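Local structure of beta-1,3-1,4-glucanase (Caldicellulosiruptor sp. F32, 5H4R) at residues A[33-38]-A[314-319]; A[112-117]-A[164-169]; A[149-154]-A[212-217]. The protein probably hydrolyses mixed-linkage beta-1,3-1,4-glucans such as lichenan, as a TIM-barrel glycoside hydrolase of family 5 that binds cellotetraose in its cleft. The protein carries 1 engineered substitution. All blocks are in the same frame, centred on the assembly; numbering follows the deposited sequence.

How the contacts relate
All three contacts lie in the outer layer of the eight-stranded beta/alpha barrel, their centres 20 to 21 Å from the centre of the chain. Contact 1 is partly buried and ties the loop before helix 39-47 to the end of helix 298-316, and along the chain it encloses the other two. Contacts 2 and 3 are buried and share a neighbourhood: helix 156-173 supplies one side of contact 2 and packs beside contact 3. Their chemistry differs. Contact 2 joins a glutamine bonded to backbone with isoleucine packing, contact 3 rests on van der Waals and CH-pi packing without hydrogen bonds between its segments, and contact 1 on a proline and one asparagine bond at a helix terminus.

Contact 1: residues A[33-38]-A[314-319]; sequences RKIPNN and KFVSKG
Ile35 reaches the helix side with its tip, CD1 lying 4.4 Å from CG1 of Val316, a loose apolar touch beside Leu41 of helix 39-47. Pro36 carries most of the packing. Its CG and CD lie against the backbone of the last helical turn: CD approaches the carbonyl O of Val316 to 3.3 Å, and CG stands 3.6 Å from the O of Ser317. That Val316 oxygen also accepts the N-H of Gly319, a bond belonging to the Schellman motif that ends helix 298-316. Asn38 follows. Its ND2 gives a hydrogen bond of 3.0 Å to Gly319 O, arriving in the carbonyl plane on a lone pair at a C=O...N angle of 114°. The other end of the amide, OD1, caps helix 39-47 by accepting from Leu41 N. Gly319 O has a second donor in Asn265 ND2. Gly319 itself has positive phi (95°); a CB there would jam against the carbonyl O of Lys318, which alone calls for glycine, and would also press on Asn38 ND2. One amide thus serves two helices, capping the start of 39-47 and binding the turn that closes 298-316, while Pro36 covers carbonyl groups it cannot hydrogen-bond.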
loop_
_atom_site.group_PDB
_atom_site.type_symbol
_atom_site.label_atom_id
_atom_site.label_comp_id
_atom_site.label_asym_id
_atom_site.label_seq_id
_atom_site.Cartn_x
_atom_site.Cartn_y
_atom_site.Cartn_z
ATOM N N ARG A 33 -15.224 6.941 16.509
ATOM C CA ARG A 33 -16.100 7.843 15.795
ATOM C C ARG A 33 -17.300 7.068 15.254
ATOM O O ARG A 33 -17.313 5.833 15.218
ATOM C CB ARG A 33 -15.348 8.522 14.645
ATOM C CG ARG A 33 -14.100 9.334 15.059
ATOM C CD ARG A 33 -14.416 10.504 15.952
ATOM N NE ARG A 33 -14.920 11.639 15.196
ATOM C CZ ARG A 33 -14.149 12.377 14.400
ATOM N NH1 ARG A 33 -12.838 12.085 14.257
ATOM N NH2 ARG A 33 -14.692 13.379 13.740
ATOM N N LYS A 34 -18.317 7.801 14.822
ATOM C CA LYS A 34 -19.435 7.159 14.138
ATOM C C LYS A 34 -18.955 6.650 12.794
ATOM O O LYS A 34 -18.411 7.420 11.998
ATOM C CB LYS A 34 -20.594 8.133 13.961
ATOM C CG LYS A 34 -21.774 7.528 13.251
ATOM C CD LYS A 34 -22.450 6.455 14.117
ATOM C CE LYS A 34 -23.793 6.004 13.529
ATOM N NZ LYS A 34 -23.636 5.217 12.267
ATOM N N ILE A 35 -19.125 5.357 12.552
ATOM C CA ILE A 35 -18.739 4.722 11.297
ATOM C C ILE A 35 -20.021 4.305 10.582
ATOM O O ILE A 35 -20.827 3.547 11.154
ATOM C CB ILE A 35 -17.820 3.508 11.515
ATOM C CG1 ILE A 35 -16.667 3.823 12.496
ATOM C CG2 ILE A 35 -17.296 3.003 10.164
ATOM C CD1 ILE A 35 -15.869 5.028 12.140
ATOM N N PRO A 36 -20.301 4.817 9.386
ATOM C CA PRO A 36 -21.535 4.412 8.706
ATOM C C PRO A 36 -21.601 2.906 8.529
ATOM O O PRO A 36 -20.597 2.243 8.255
ATOM C CB PRO A 36 -21.464 5.147 7.367
ATOM C CG PRO A 36 -20.618 6.365 7.696
ATOM C CD PRO A 36 -19.600 5.903 8.667
ATOM N N ASN A 37 -22.805 2.363 8.694
ATOM C CA ASN A 37 -23.003 0.928 8.543
ATOM C C ASN A 37 -23.311 0.661 7.080
ATOM O O ASN A 37 -24.455 0.803 6.628
ATOM C CB ASN A 37 -24.119 0.424 9.443
ATOM C CG ASN A 37 -24.236 -1.087 9.417
ATOM O OD1 ASN A 37 -23.485 -1.785 10.096
ATOM N ND2 ASN A 37 -25.168 -1.596 8.626
ATOM N N ASN A 38 -22.289 0.304 6.326
ATOM C CA ASN A 38 -22.494 -0.138 4.960
ATOM C C ASN A 38 -21.507 -1.253 4.648
ATOM O O ASN A 38 -20.617 -1.574 5.438
ATOM C CB ASN A 38 -22.373 1.022 3.960
ATOM C CG ASN A 38 -20.983 1.630 3.897
ATOM O OD1 ASN A 38 -19.972 0.968 4.105
ATOM N ND2 ASN A 38 -20.938 2.913 3.594
ATOM N N LYS A 314 -13.670 13.639 5.027
ATOM C CA LYS A 314 -14.003 13.700 3.607
ATOM C C LYS A 314 -14.624 12.401 3.110
ATOM O O LYS A 314 -15.526 12.428 2.256
ATOM C CB LYS A 314 -12.753 14.012 2.777
ATOM C CG LYS A 314 -13.081 14.212 1.311
ATOM C CD LYS A 314 -11.919 14.794 0.488
ATOM C CE LYS A 314 -12.347 14.988 -0.950
ATOM N NZ LYS A 314 -11.269 15.558 -1.808
ATOM N N PHE A 315 -14.152 11.262 3.620
ATOM C CA PHE A 315 -14.511 9.966 3.050
ATOM C C PHE A 315 -15.267 9.081 4.033
ATOM O O PHE A 315 -16.430 8.781 3.785
ATOM C CB PHE A 315 -13.263 9.254 2.544
ATOM C CG PHE A 315 -12.534 10.000 1.461
ATOM C CD1 PHE A 315 -13.146 10.263 0.254
ATOM C CD2 PHE A 315 -11.232 10.417 1.650
ATOM C CE1 PHE A 315 -12.469 10.936 -0.775
ATOM C CE2 PHE A 315 -10.570 11.105 0.633
ATOM C CZ PHE A 315 -11.197 11.360 -0.565
ATOM N N VAL A 316 -14.638 8.614 5.115
ATOM C CA VAL A 316 -15.264 7.564 5.924
ATOM C C VAL A 316 -16.619 8.022 6.451
ATOM O O VAL A 316 -17.599 7.261 6.445
ATOM C CB VAL A 316 -14.346 7.146 7.077
ATOM C CG1 VAL A 316 -15.043 6.107 7.936
ATOM C CG2 VAL A 316 -13.016 6.622 6.547
ATOM N N SER A 317 -16.680 9.249 6.978
ATOM C CA SER A 317 -17.917 9.757 7.565
ATOM C C SER A 317 -19.037 9.834 6.543
ATOM O O SER A 317 -20.216 9.869 6.921
ATOM C CB SER A 317 -17.679 11.149 8.179
ATOM O OG SER A 317 -17.490 12.128 7.167
ATOM N N LYS A 318 -18.689 9.874 5.257
ATOM C CA LYS A 318 -19.634 9.896 4.155
ATOM C C LYS A 318 -19.869 8.499 3.592
ATOM O O LYS A 318 -20.591 8.356 2.592
ATOM C CB LYS A 318 -19.139 10.826 3.046
ATOM C CG LYS A 318 -18.759 12.225 3.521
ATOM C CD LYS A 318 -19.856 12.853 4.350
ATOM C CE LYS A 318 -19.565 14.317 4.627
ATOM N NZ LYS A 318 -20.632 14.943 5.463
ATOM N N GLY A 319 -19.262 7.478 4.194
ATOM C CA GLY A 319 -19.477 6.104 3.802
ATOM C C GLY A 319 -18.467 5.563 2.828
ATOM O O GLY A 319 -18.590 4.395 2.409
#

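Contact 2: residues A[112-117]-A[164-169]; sequences FTISKR and KSIWTQ
Gln169 lays its amide against the backbone of Phe112 and Ile114, and two hydrogen bonds hold it there. NE2 donates to Phe112 O at 2.8 Å, nearly straight (166°) and within the plane of the glutamine amide, though it stands above the plane of the Phe112 carbonyl. OE1 accepts from Ile114 N, also at 2.8 Å, in plane and on a lone pair. Both ends of the amide are thus used, fixing its rotation and bridging the backbone on either side of Thr113. Within its own helix NE2 also bonds Ser165 O at 3.1 Å, reaching that oxygen from the face opposite to Gln169 N. Ser165 OG lies near Phe112 but has its main partner in Asn111 O.

Apolar packing lies beside these bonds. Ile114 CG1 meets Ile166 CD1 at 3.9 Å, the two side chains crossing at about a right angle, and Ile114 CD1 rests on Gln169 CB at 3.8 Å. Ser165 CB sits at the edge of the Phe112 ring.

Strands 107-108 and 113-114 form a hairpin between barrel strand 96-99 and helix 116-131, held against helix 156-173, which follows barrel strand 135-139. Val107 touches both isoleucines, and Tyr162 meets the Phe112 ring edge-to-face.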
loop_
_atom_site.group_PDB
_atom_site.type_symbol
_atom_site.label_atom_id
_atom_site.label_comp_id
_atom_site.label_asym_id
_atom_site.label_seq_id
_atom_site.Cartn_x
_atom_site.Cartn_y
_atom_site.Cartn_z
ATOM N N PHE A 112 3.276 -4.227 -24.014
ATOM C CA PHE A 112 3.606 -4.568 -22.625
ATOM C C PHE A 112 3.082 -5.950 -22.232
ATOM O O PHE A 112 2.391 -6.124 -21.218
ATOM C CB PHE A 112 3.069 -3.520 -21.631
ATOM C CG PHE A 112 3.427 -2.083 -21.957
ATOM C CD1 PHE A 112 4.707 -1.591 -21.734
ATOM C CD2 PHE A 112 2.458 -1.209 -22.420
ATOM C CE1 PHE A 112 5.022 -0.278 -22.009
ATOM C CE2 PHE A 112 2.770 0.117 -22.688
ATOM C CZ PHE A 112 4.048 0.584 -22.481
ATOM N N THR A 113 3.473 -6.946 -23.007
ATOM C CA THR A 113 3.101 -8.314 -22.675
ATOM C C THR A 113 3.854 -8.756 -21.439
ATOM O O THR A 113 5.088 -8.773 -21.443
ATOM C CB THR A 113 3.413 -9.260 -23.827
ATOM O OG1 THR A 113 2.727 -8.836 -25.003
ATOM C CG2 THR A 113 2.966 -10.672 -23.473
ATOM N N ILE A 114 3.119 -9.173 -20.412
ATOM C CA ILE A 114 3.737 -9.647 -19.171
ATOM C C ILE A 114 4.274 -11.057 -19.380
ATOM O O ILE A 114 3.581 -11.938 -19.905
ATOM C CB ILE A 114 2.734 -9.613 -18.006
ATOM C CG1 ILE A 114 2.221 -8.187 -17.750
ATOM C CG2 ILE A 114 3.388 -10.155 -16.745
ATOM C CD1 ILE A 114 1.026 -8.139 -16.810
ATOM N N SER A 115 5.519 -11.263 -18.961
ATOM C CA SER A 115 6.124 -12.585 -18.945
ATOM C C SER A 115 5.233 -13.578 -18.216
ATOM O O SER A 115 4.820 -13.338 -17.076
ATOM C CB SER A 115 7.486 -12.525 -18.254
ATOM O OG SER A 115 7.803 -13.796 -17.707
ATOM N N LYS A 116 4.935 -14.686 -18.890
ATOM C CA LYS A 116 4.106 -15.716 -18.275
ATOM C C LYS A 116 4.732 -16.251 -16.990
ATOM O O LYS A 116 4.020 -16.480 -16.008
ATOM C CB LYS A 116 3.855 -16.854 -19.252
ATOM C CG LYS A 116 2.857 -17.869 -18.720
ATOM C CD LYS A 116 2.559 -18.954 -19.756
ATOM C CE LYS A 116 1.624 -20.020 -19.201
ATOM N NZ LYS A 116 2.201 -20.720 -18.015
ATOM N N ARG A 117 6.056 -16.472 -16.976
ATOM C CA ARG A 117 6.681 -17.037 -15.782
ATOM C C ARG A 117 6.521 -16.104 -14.599
ATOM O O ARG A 117 6.265 -16.545 -13.476
ATOM C CB ARG A 117 8.165 -17.336 -16.033
ATOM C CG ARG A 117 8.359 -18.511 -16.949
ATOM C CD ARG A 117 9.817 -18.834 -17.153
ATOM N NE ARG A 117 10.461 -19.338 -15.939
ATOM C CZ ARG A 117 11.444 -18.722 -15.279
ATOM N NH1 ARG A 117 11.925 -17.565 -15.699
ATOM N NH2 ARG A 117 11.967 -19.285 -14.200
ATOM N N LYS A 164 -3.901 0.232 -19.225
ATOM C CA LYS A 164 -4.834 -0.662 -19.918
ATOM C C LYS A 164 -4.240 -2.054 -20.084
ATOM O O LYS A 164 -4.901 -3.062 -19.807
ATOM C CB LYS A 164 -5.220 -0.086 -21.279
ATOM C CG LYS A 164 -6.200 1.052 -21.241
ATOM C CD LYS A 164 -6.741 1.341 -22.648
ATOM C CE LYS A 164 -7.715 2.507 -22.635
ATOM N NZ LYS A 164 -8.172 2.874 -24.000
ATOM N N SER A 165 -2.990 -2.139 -20.539
ATOM C CA SER A 165 -2.420 -3.442 -20.860
ATOM C C SER A 165 -2.119 -4.252 -19.613
ATOM O O SER A 165 -2.458 -5.441 -19.542
ATOM C CB SER A 165 -1.154 -3.318 -21.686
ATOM O OG SER A 165 -0.715 -4.639 -21.978
ATOM N N ILE A 166 -1.428 -3.652 -18.634
ATOM C CA ILE A 166 -1.143 -4.372 -17.396
ATOM C C ILE A 166 -2.432 -4.857 -16.753
ATOM O O ILE A 166 -2.537 -6.031 -16.376
ATOM C CB ILE A 166 -0.328 -3.507 -16.419
ATOM C CG1 ILE A 166 1.055 -3.173 -16.985
ATOM C CG2 ILE A 166 -0.189 -4.205 -15.064
ATOM C CD1 ILE A 166 1.985 -4.372 -17.262
ATOM N N TRP A 167 -3.424 -3.966 -16.606
ATOM C CA TRP A 167 -4.601 -4.357 -15.855
ATOM C C TRP A 167 -5.510 -5.275 -16.651
ATOM O O TRP A 167 -6.156 -6.126 -16.044
ATOM C CB TRP A 167 -5.341 -3.130 -15.310
ATOM C CG TRP A 167 -4.685 -2.696 -14.044
ATOM C CD1 TRP A 167 -3.995 -1.528 -13.805
ATOM C CD2 TRP A 167 -4.602 -3.461 -12.834
ATOM N NE1 TRP A 167 -3.498 -1.533 -12.531
ATOM C CE2 TRP A 167 -3.855 -2.700 -11.908
ATOM C CE3 TRP A 167 -5.095 -4.710 -12.442
ATOM C CZ2 TRP A 167 -3.588 -3.149 -10.623
ATOM C CZ3 TRP A 167 -4.825 -5.156 -11.159
ATOM C CH2 TRP A 167 -4.081 -4.375 -10.267
ATOM N N THR A 168 -5.513 -5.207 -17.989
ATOM C CA THR A 168 -6.251 -6.210 -18.743
ATOM C C THR A 168 -5.660 -7.589 -18.482
ATOM O O THR A 168 -6.385 -8.561 -18.235
ATOM C CB THR A 168 -6.232 -5.884 -20.242
ATOM O OG1 THR A 168 -6.969 -4.691 -20.504
ATOM C CG2 THR A 168 -6.868 -7.006 -21.046
ATOM N N GLN A 169 -4.327 -7.689 -18.531
ATOM C CA GLN A 169 -3.668 -8.975 -18.356
ATOM C C GLN A 169 -3.836 -9.489 -16.940
ATOM O O GLN A 169 -4.164 -10.662 -16.737
ATOM C CB GLN A 169 -2.190 -8.877 -18.704
ATOM C CG GLN A 169 -1.945 -8.668 -20.170
ATOM C CD GLN A 169 -0.498 -8.422 -20.464
ATOM O OE1 GLN A 169 0.310 -9.367 -20.529
ATOM N NE2 GLN A 169 -0.146 -7.159 -20.671
#

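Contact 3: residues A[149-154]-A[212-217]; sequences YYPNSQ and EAINKL
Tyr149 and Leu217 meet tip to tip, the phenol end of the one against the branched end of the other. Tyr149 CG is anti to the backbone N (chi1 -173°), and the ring beyond it reaches the helix with its hydroxyl end leading. Leu217 CD1 lies 3.6 Å from Tyr149 CZ and forms an off-centre CH-pi contact, 4.0 Å from the ring centroid and 30° off the normal. Leu217 CB lies 3.6 Å from Tyr149 OH, so two carbons of one leucine border the phenol end.

The second bump is Pro151, centre of an inverse gamma turn, which points its CB toward the helix. It meets the surface made by Ala213, Ile214 and Leu217, residues within about one turn. Pro151 CB sits in the shallow notch between Ala213 CB and Ile214 CG1, 3.7 Å from the latter. The small alanine lets the chain come close: the two CA atoms of Pro151 and Ala213 are 5.1 Å apart, and Ala213 CB lies 3.6 Å from Pro151 C. Ile214 CG1 reaches both bumps, since it is also 4.1 Å from Tyr149 OH.

An alanine in place of Tyr149 would probably open a gap beside Leu217, leaving its CD1 without the ring and Ile214 CG1 without the hydroxyl beside it.

The loop after strand 135-139 is thereby packed on helix 205-226. Helix 156-173, which the loop leads into, also contributes: Val163 touches Tyr149, and Ser159 and Ile160 touch Leu217. Val186 and Pro189, in the loop after strand 181-184, pack on Tyr149 too; in sequence they flank the glycan-pocket residues Asn187 and Gln188, the latter engineered, and the Tyr149 side chain is about 13 Å from a bound glucose unit.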
loop_
_atom_site.group_PDB
_atom_site.type_symbol
_atom_site.label_atom_id
_atom_site.label_comp_id
_atom_site.label_asym_id
_atom_site.label_seq_id
_atom_site.Cartn_x
_atom_site.Cartn_y
_atom_site.Cartn_z
ATOM N N TYR A 149 4.301 3.950 -16.518
ATOM C CA TYR A 149 3.309 4.818 -15.870
ATOM C C TYR A 149 3.979 6.161 -15.591
ATOM O O TYR A 149 4.926 6.235 -14.802
ATOM C CB TYR A 149 2.781 4.189 -14.573
ATOM C CG TYR A 149 1.626 4.941 -13.939
ATOM C CD1 TYR A 149 1.796 6.226 -13.433
ATOM C CD2 TYR A 149 0.346 4.374 -13.879
ATOM C CE1 TYR A 149 0.746 6.922 -12.874
ATOM C CE2 TYR A 149 -0.704 5.067 -13.311
ATOM C CZ TYR A 149 -0.496 6.328 -12.807
ATOM O OH TYR A 149 -1.554 7.010 -12.246
ATOM N N TYR A 150 3.521 7.219 -16.254
ATOM C CA TYR A 150 4.034 8.539 -15.908
ATOM C C TYR A 150 2.923 9.587 -16.014
ATOM O O TYR A 150 2.339 9.773 -17.093
ATOM C CB TYR A 150 5.233 8.920 -16.784
ATOM C CG TYR A 150 6.158 9.879 -16.085
ATOM C CD1 TYR A 150 6.941 9.453 -14.999
ATOM C CD2 TYR A 150 6.210 11.223 -16.445
ATOM C CE1 TYR A 150 7.774 10.323 -14.332
ATOM C CE2 TYR A 150 7.029 12.101 -15.783
ATOM C CZ TYR A 150 7.820 11.650 -14.731
ATOM O OH TYR A 150 8.609 12.573 -14.094
ATOM N N PRO A 151 2.611 10.315 -14.921
ATOM C CA PRO A 151 1.395 11.157 -14.915
ATOM C C PRO A 151 1.609 12.597 -15.365
ATOM O O PRO A 151 1.549 13.546 -14.573
ATOM C CB PRO A 151 0.967 11.082 -13.450
ATOM C CG PRO A 151 2.289 11.056 -12.705
ATOM C CD PRO A 151 3.183 10.182 -13.559
ATOM N N ASN A 152 1.861 12.792 -16.657
ATOM C CA ASN A 152 1.786 14.128 -17.217
ATOM C C ASN A 152 1.293 14.039 -18.653
ATOM O O ASN A 152 1.164 12.953 -19.226
ATOM C CB ASN A 152 3.122 14.887 -17.076
ATOM C CG ASN A 152 4.263 14.312 -17.903
ATOM O OD1 ASN A 152 4.102 13.398 -18.721
ATOM N ND2 ASN A 152 5.456 14.885 -17.689
ATOM N N SER A 153 0.977 15.205 -19.219
ATOM C CA SER A 153 0.387 15.226 -20.557
ATOM C C SER A 153 1.359 14.683 -21.587
ATOM O O SER A 153 0.949 13.984 -22.522
ATOM C CB SER A 153 -0.068 16.645 -20.918
ATOM O OG SER A 153 -1.259 16.964 -20.209
ATOM N N GLN A 154 2.653 14.973 -21.423
ATOM C CA GLN A 154 3.654 14.533 -22.390
ATOM C C GLN A 154 3.657 13.023 -22.552
ATOM O O GLN A 154 3.866 12.514 -23.661
ATOM C CB GLN A 154 5.047 15.010 -21.971
ATOM C CG GLN A 154 6.166 14.512 -22.870
ATOM C CD GLN A 154 7.525 15.057 -22.470
ATOM O OE1 GLN A 154 7.674 15.681 -21.415
ATOM N NE2 GLN A 154 8.526 14.820 -23.313
ATOM N N GLU A 212 -4.498 15.848 -12.772
ATOM C CA GLU A 212 -5.484 15.498 -13.790
ATOM C C GLU A 212 -5.122 14.186 -14.470
ATOM O O GLU A 212 -5.995 13.360 -14.757
ATOM C CB GLU A 212 -5.590 16.623 -14.820
ATOM C CG GLU A 212 -6.164 17.917 -14.243
ATOM C CD GLU A 212 -7.569 17.754 -13.672
ATOM O OE1 GLU A 212 -8.491 17.452 -14.463
ATOM O OE2 GLU A 212 -7.748 17.917 -12.433
ATOM N N ALA A 213 -3.840 13.988 -14.757
ATOM C CA ALA A 213 -3.423 12.753 -15.393
ATOM C C ALA A 213 -3.718 11.559 -14.502
ATOM O O ALA A 213 -4.126 10.507 -14.995
ATOM C CB ALA A 213 -1.933 12.818 -15.725
ATOM N N ILE A 214 -3.512 11.707 -13.189
ATOM C CA ILE A 214 -3.778 10.613 -12.252
ATOM C C ILE A 214 -5.266 10.306 -12.218
ATOM O O ILE A 214 -5.664 9.134 -12.158
ATOM C CB ILE A 214 -3.223 10.947 -10.850
ATOM C CG1 ILE A 214 -1.696 10.858 -10.847
ATOM C CG2 ILE A 214 -3.759 9.954 -9.782
ATOM C CD1 ILE A 214 -1.056 11.437 -9.631
ATOM N N ASN A 215 -6.107 11.341 -12.250
ATOM C CA ASN A 215 -7.555 11.121 -12.330
ATOM C C ASN A 215 -7.906 10.309 -13.574
ATOM O O ASN A 215 -8.683 9.350 -13.506
ATOM C CB ASN A 215 -8.301 12.452 -12.336
ATOM C CG ASN A 215 -8.334 13.131 -10.973
ATOM O OD1 ASN A 215 -8.174 12.484 -9.940
ATOM N ND2 ASN A 215 -8.575 14.451 -10.972
ATOM N N LYS A 216 -7.322 10.674 -14.719
ATOM C CA LYS A 216 -7.595 9.970 -15.966
ATOM C C LYS A 216 -7.139 8.523 -15.883
ATOM O O LYS A 216 -7.850 7.598 -16.308
ATOM C CB LYS A 216 -6.887 10.672 -17.126
ATOM C CG LYS A 216 -6.874 9.900 -18.446
ATOM C CD LYS A 216 -8.295 9.729 -19.047
ATOM C CE LYS A 216 -8.223 9.171 -20.467
ATOM N NZ LYS A 216 -9.569 8.870 -21.022
ATOM N N LEU A 217 -5.931 8.308 -15.369
ATOM C CA LEU A 217 -5.379 6.958 -15.322
ATOM C C LEU A 217 -6.112 6.083 -14.313
ATOM O O LEU A 217 -6.228 4.871 -14.525
ATOM C CB LEU A 217 -3.894 7.036 -15.009
ATOM C CG LEU A 217 -3.074 7.701 -16.124
ATOM C CD1 LEU A 217 -1.671 8.114 -15.659
ATOM C CD2 LEU A 217 -2.974 6.775 -17.336
#